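Local atomic coordinates of anti-H(O) lectin 1 (Ulex europaeus, PDB entry 1FX5), a protein that binds carbohydrate as an L-fucose-specific, calcium- and manganese-containing legume lectin that forms a homodimer. Residues Q120-E125 and K203-E208; T113-S118 and V147-S152. All blocks are in the same frame, centred on the assembly; numbering follows the deposited sequence.

How the contacts relate
From the N terminus, the loop 113-118 comes first, followed by 120-125, which runs into strand 122-127. Contact 2 closes after 28 intervening residues, when the chain leaves strand 142-147 and the segment 147-152 returns alongside 113-118. Contact 1 closes later, after 77 intervening residues, where the loop 203-208 meets the start of strand 122-127. Because the segments alternate along the chain, the two loops cross rather than nest. They meet at N148, whose backbone N lies 2.8 Å from T121 O, a probable hydrogen bond. Together they tie the entry of strand 122-127 to the exit of its antiparallel partner 142-147 and to the approach to strand 209-219.

Contact 1 (Q120-E125 and K203-E208); sequences QTVAVE and KEILPE. With MN (manganese (II) ion), chain F.
With chi1 at -68°, Q120 CG lies anti to its own carbonyl carbon and comes close to I205 O, and chi2 of 178° carries CD outward past P207 CD. This is one end of the legume lectin beta-sandwich, where the loop before strand 209-219 covers the start of strand 122-127. No hydrogen bond joins the segments; carbons meet backbone oxygens and one another, and one amide nitrogen lies by the proline ring. Q120 CG approaches I205 O at 3.4 Å, and Q120 CA makes a CH...O contact with the same oxygen, I205 O, at 3.6 Å (angle at H 135°). Farther out, the Q120 and P207 side chains cross obliquely, with Q120 NE2 3.9 Å from P207 CD.

L206 sends its CD2 branch to the backbone of Q120, where it lies 3.3 Å from Q120 O. Deeper in, V122 and I205 cross at about a right angle, CG2 of V122 meeting CG2 of I205 at 3.8 Å. The same methyl, V122 CG2, faces L206 CD2 more loosely, at 4.2 Å. L181 and L93 continue this apolar layer, touching V122 and L206 respectively, while W58 NE1 donates a hydrogen bond to L206 O.

Farther along the strand, E125 is a metal ligand, well away from the 203-208 loop. D127, D137 and H142 also bind this manganese ion. E125 OE1 coordinates the manganese ion at 2.2 Å, while a water on the same ion donates to E125 OE2.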
loop_
_atom_site.group_PDB
_atom_site.type_symbol
_atom_site.label_atom_id
_atom_site.label_comp_id
_atom_site.label_asym_id
_atom_site.label_seq_id
_atom_site.Cartn_x
_atom_site.Cartn_y
_atom_site.Cartn_z
ATOM N N GLN A 120 7.247 -18.623 10.308
ATOM C CA GLN A 120 6.370 -18.330 9.156
ATOM C C GLN A 120 7.091 -17.346 8.242
ATOM O O GLN A 120 6.557 -16.269 7.884
ATOM C CB GLN A 120 5.017 -17.759 9.592
ATOM C CG GLN A 120 4.142 -18.762 10.328
ATOM C CD GLN A 120 2.845 -18.128 10.784
ATOM O OE1 GLN A 120 2.861 -17.096 11.436
ATOM N NE2 GLN A 120 1.716 -18.724 10.418
ATOM N N THR A 121 8.293 -17.754 7.838
ATOM C CA THR A 121 9.143 -16.948 6.967
ATOM C C THR A 121 9.716 -17.690 5.774
ATOM O O THR A 121 10.138 -18.846 5.908
ATOM C CB THR A 121 10.334 -16.432 7.792
ATOM O OG1 THR A 121 9.836 -15.679 8.896
ATOM C CG2 THR A 121 11.286 -15.579 6.968
ATOM N N VAL A 122 9.686 -17.048 4.609
ATOM C CA VAL A 122 10.233 -17.627 3.388
ATOM C C VAL A 122 11.151 -16.504 2.894
ATOM O O VAL A 122 10.701 -15.363 2.717
ATOM C CB VAL A 122 9.176 -17.905 2.310
ATOM C CG1 VAL A 122 9.875 -18.266 0.981
ATOM C CG2 VAL A 122 8.282 -19.058 2.731
ATOM N N ALA A 123 12.428 -16.784 2.708
ATOM C CA ALA A 123 13.340 -15.748 2.244
ATOM C C ALA A 123 14.298 -16.217 1.163
ATOM O O ALA A 123 14.666 -17.406 1.106
ATOM C CB ALA A 123 14.153 -15.201 3.431
ATOM N N VAL A 124 14.665 -15.291 0.285
ATOM C CA VAL A 124 15.593 -15.580 -0.796
ATOM C C VAL A 124 16.837 -14.850 -0.288
ATOM O O VAL A 124 16.808 -13.620 -0.121
ATOM C CB VAL A 124 15.123 -14.977 -2.154
ATOM C CG1 VAL A 124 16.208 -15.169 -3.226
ATOM C CG2 VAL A 124 13.853 -15.661 -2.604
ATOM N N GLU A 125 17.884 -15.599 0.049
ATOM C CA GLU A 125 19.117 -14.990 0.545
ATOM C C GLU A 125 20.287 -14.900 -0.471
ATOM O O GLU A 125 20.502 -15.797 -1.293
ATOM C CB GLU A 125 19.607 -15.702 1.827
ATOM C CG GLU A 125 20.025 -17.165 1.583
ATOM C CD GLU A 125 20.697 -17.828 2.770
ATOM O OE1 GLU A 125 21.699 -18.538 2.572
ATOM O OE2 GLU A 125 20.230 -17.673 3.906
ATOM N N LYS A 203 0.655 -21.725 1.185
ATOM C CA LYS A 203 -0.535 -21.809 2.060
ATOM C C LYS A 203 -0.242 -22.603 3.312
ATOM O O LYS A 203 -0.946 -22.479 4.314
ATOM C CB LYS A 203 -1.701 -22.523 1.387
ATOM C CG LYS A 203 -2.411 -21.769 0.319
ATOM C CD LYS A 203 -3.587 -22.594 -0.166
ATOM C CE LYS A 203 -4.493 -22.967 1.004
ATOM N NZ LYS A 203 -5.709 -23.723 0.571
ATOM N N GLU A 204 0.759 -23.470 3.228
ATOM C CA GLU A 204 1.123 -24.286 4.370
ATOM C C GLU A 204 2.199 -23.692 5.274
ATOM O O GLU A 204 2.461 -24.221 6.352
ATOM C CB GLU A 204 1.629 -25.641 3.882
ATOM C CG GLU A 204 0.573 -26.532 3.276
ATOM C CD GLU A 204 1.145 -27.903 2.966
ATOM O OE1 GLU A 204 1.574 -28.574 3.937
ATOM O OE2 GLU A 204 1.197 -28.295 1.767
ATOM N N ILE A 205 2.835 -22.616 4.833
ATOM C CA ILE A 205 3.892 -21.991 5.601
ATOM C C ILE A 205 3.654 -20.573 6.116
ATOM O O ILE A 205 4.051 -20.242 7.242
ATOM C CB ILE A 205 5.197 -22.086 4.758
ATOM C CG1 ILE A 205 5.704 -23.528 4.812
ATOM C CG2 ILE A 205 6.272 -21.116 5.231
ATOM C CD1 ILE A 205 5.918 -24.110 3.485
ATOM N N LEU A 206 2.964 -19.760 5.317
ATOM C CA LEU A 206 2.666 -18.362 5.668
ATOM C C LEU A 206 1.212 -18.040 6.064
ATOM O O LEU A 206 0.282 -18.783 5.746
ATOM C CB LEU A 206 3.019 -17.459 4.466
ATOM C CG LEU A 206 4.437 -17.470 3.861
ATOM C CD1 LEU A 206 4.480 -16.724 2.500
ATOM C CD2 LEU A 206 5.383 -16.840 4.841
ATOM N N PRO A 207 1.009 -16.953 6.828
ATOM C CA PRO A 207 -0.374 -16.591 7.200
ATOM C C PRO A 207 -1.036 -15.962 5.934
ATOM O O PRO A 207 -0.344 -15.731 4.925
ATOM C CB PRO A 207 -0.169 -15.566 8.315
ATOM C CG PRO A 207 1.188 -14.963 8.003
ATOM C CD PRO A 207 2.008 -16.131 7.533
ATOM N N GLU A 208 -2.340 -15.688 5.945
ATOM C CA GLU A 208 -2.980 -15.094 4.758
ATOM C C GLU A 208 -2.456 -13.719 4.335
ATOM O O GLU A 208 -2.516 -13.369 3.144
ATOM C CB GLU A 208 -4.476 -14.970 4.954
ATOM C CG GLU A 208 -5.201 -16.266 4.988
ATOM C CD GLU A 208 -6.640 -16.041 5.361
ATOM O OE1 GLU A 208 -7.414 -15.559 4.494
ATOM O OE2 GLU A 208 -6.961 -16.291 6.543
HETATM MN MN MN F . 23.311 -19.357 3.802
HETATM O O HOH W 1 22.049 -18.976 5.465
HETATM O O HOH W 2 22.301 -21.251 3.350
#

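Contact 2 (T113-S118 and V147-S152); sequences TKCDSS and VNCVKS. Unlike the reference sequence in segment 113-118: C115 (reference Asp). Unlike the reference sequence in segment 147-152: C149 (reference Arg). With NAG (2-acetamido-2-deoxy-beta-D-glucopyranose), chain D.
C115 and C149 point their SG atoms at each other from differently turned side chains: C115 SG stands beside its backbone N (chi1 -57°), whereas C149 SG is anti to its own (chi1 -157°). The SG-SG bond of 2.0 Å between them has chi3 -70°, evidence of a left-handed disulfide. Both cysteines differ from the reference sequence. Next to this link the segments run antiparallel, and D116 N donates an almost straight bond to N148 O at 3.0 Å.

N148 turns its side chain across the backbone of the other loop. Its CB packs 3.4 Å from D116 O, and its ND2 lies 3.6 Å from S117 CA. One water bridges N148 ND2 to S117 O, while N148 OD1 accepts from T121 N; both ends of the amide are therefore held. At the T113 end of the contact, V150 CG1 sits 3.9 Å from T113 CA.

D116 turns away from N148. Its OD1 receives S118 N at 2.9 Å from above the carboxylate plane, an Asx turn, and its OD2 lies 3.4 Å from NAG C8. D116 also touches fucose, and T113 completes an N-D-T sequon begun by N111, an arrangement consistent with the core of an N-linked glycan folded onto its own loop.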
loop_
_atom_site.group_PDB
_atom_site.type_symbol
_atom_site.label_atom_id
_atom_site.label_comp_id
_atom_site.label_asym_id
_atom_site.label_seq_id
_atom_site.Cartn_x
_atom_site.Cartn_y
_atom_site.Cartn_z
ATOM N N THR A 113 20.376 -21.159 14.970
ATOM C CA THR A 113 20.216 -22.168 13.921
ATOM C C THR A 113 19.036 -23.127 13.986
ATOM O O THR A 113 18.868 -23.939 13.081
ATOM C CB THR A 113 21.492 -23.025 13.716
ATOM O OG1 THR A 113 21.555 -24.029 14.734
ATOM C CG2 THR A 113 22.744 -22.176 13.775
ATOM N N LYS A 114 18.248 -23.096 15.045
ATOM C CA LYS A 114 17.109 -24.012 15.117
ATOM C C LYS A 114 16.009 -23.647 14.132
ATOM O O LYS A 114 15.701 -22.469 13.953
ATOM C CB LYS A 114 16.588 -24.094 16.549
ATOM C CG LYS A 114 17.683 -24.592 17.501
ATOM C CD LYS A 114 17.194 -24.968 18.900
ATOM C CE LYS A 114 18.381 -25.412 19.805
ATOM N NZ LYS A 114 19.274 -26.484 19.213
ATOM N N CYS A 115 15.475 -24.646 13.431
ATOM C CA CYS A 115 14.392 -24.452 12.453
ATOM C C CYS A 115 13.068 -24.447 13.224
ATOM O O CYS A 115 12.877 -25.254 14.138
ATOM C CB CYS A 115 14.407 -25.570 11.425
ATOM S SG CYS A 115 15.978 -25.740 10.530
ATOM N N ASP A 116 12.114 -23.621 12.823
ATOM C CA ASP A 116 10.867 -23.592 13.570
ATOM C C ASP A 116 9.740 -23.027 12.722
ATOM O O ASP A 116 9.849 -21.902 12.211
ATOM C CB ASP A 116 11.090 -22.697 14.808
ATOM C CG ASP A 116 9.957 -22.759 15.843
ATOM O OD1 ASP A 116 8.775 -22.985 15.520
ATOM O OD2 ASP A 116 10.275 -22.538 17.018
ATOM N N SER A 117 8.657 -23.796 12.617
ATOM C CA SER A 117 7.478 -23.425 11.846
ATOM C C SER A 117 6.833 -22.130 12.262
ATOM O O SER A 117 6.168 -21.496 11.446
ATOM C CB SER A 117 6.414 -24.507 11.964
ATOM O OG SER A 117 6.915 -25.720 11.468
ATOM N N SER A 118 6.977 -21.761 13.531
ATOM C CA SER A 118 6.377 -20.523 14.012
ATOM C C SER A 118 7.002 -19.244 13.467
ATOM O O SER A 118 6.470 -18.166 13.713
ATOM C CB SER A 118 6.251 -20.485 15.532
ATOM O OG SER A 118 7.517 -20.465 16.146
ATOM N N VAL A 147 13.261 -21.605 4.299
ATOM C CA VAL A 147 11.883 -21.827 4.713
ATOM C C VAL A 147 11.915 -22.087 6.226
ATOM O O VAL A 147 12.412 -23.138 6.673
ATOM C CB VAL A 147 11.254 -23.056 3.959
ATOM C CG1 VAL A 147 9.827 -23.314 4.429
ATOM C CG2 VAL A 147 11.253 -22.803 2.462
ATOM N N ASN A 148 11.506 -21.087 7.011
ATOM C CA ASN A 148 11.476 -21.203 8.471
ATOM C C ASN A 148 12.806 -21.599 9.157
ATOM O O ASN A 148 12.803 -22.117 10.280
ATOM C CB ASN A 148 10.380 -22.210 8.873
ATOM C CG ASN A 148 8.984 -21.682 8.630
ATOM O OD1 ASN A 148 8.757 -20.481 8.679
ATOM N ND2 ASN A 148 8.042 -22.575 8.367
ATOM N N CYS A 149 13.934 -21.319 8.510
ATOM C CA CYS A 149 15.222 -21.664 9.088
ATOM C C CYS A 149 16.380 -20.946 8.366
ATOM O O CYS A 149 16.243 -20.554 7.196
ATOM C CB CYS A 149 15.417 -23.186 8.993
ATOM S SG CYS A 149 16.602 -23.826 10.210
ATOM N N VAL A 150 17.492 -20.739 9.073
ATOM C CA VAL A 150 18.656 -20.073 8.487
ATOM C C VAL A 150 19.383 -21.062 7.533
ATOM O O VAL A 150 20.246 -20.667 6.740
ATOM C CB VAL A 150 19.626 -19.499 9.590
ATOM C CG1 VAL A 150 20.372 -20.628 10.328
ATOM C CG2 VAL A 150 20.616 -18.496 8.964
ATOM N N LYS A 151 19.052 -22.346 7.644
ATOM C CA LYS A 151 19.656 -23.374 6.792
ATOM C C LYS A 151 18.740 -23.505 5.555
ATOM O O LYS A 151 17.541 -23.682 5.713
ATOM C CB LYS A 151 19.714 -24.695 7.540
ATOM C CG LYS A 151 20.433 -25.788 6.780
ATOM C CD LYS A 151 20.500 -27.029 7.632
ATOM C CE LYS A 151 21.405 -28.084 7.021
ATOM N NZ LYS A 151 22.826 -27.638 6.957
ATOM N N SER A 152 19.288 -23.371 4.351
ATOM C CA SER A 152 18.510 -23.465 3.105
ATOM C C SER A 152 18.092 -24.875 2.649
ATOM O O SER A 152 18.767 -25.864 2.970
ATOM C CB SER A 152 19.329 -22.858 1.950
ATOM O OG SER A 152 19.870 -21.582 2.258
HETATM C C1 NAG D . 13.315 -16.383 19.626
HETATM C C2 NAG D . 12.450 -17.502 20.189
HETATM C C3 NAG D . 11.263 -16.872 20.898
HETATM C C4 NAG D . 11.806 -16.027 22.043
HETATM C C5 NAG D . 12.727 -14.960 21.452
HETATM C C6 NAG D . 13.338 -14.032 22.492
HETATM C C7 NAG D . 11.403 -18.100 18.086
HETATM C C8 NAG D . 11.015 -19.226 17.137
HETATM N N2 NAG D . 12.028 -18.471 19.196
HETATM O O3 NAG D . 10.376 -17.894 21.388
HETATM O O4 NAG D . 10.726 -15.401 22.760
HETATM O O5 NAG D . 13.806 -15.598 20.722
HETATM O O6 NAG D . 13.836 -14.763 23.602
HETATM O O7 NAG D . 11.101 -16.923 17.847
HETATM O O HOH W 3 17.146 -20.815 11.954
HETATM O O HOH W 4 5.199 -22.161 9.026
#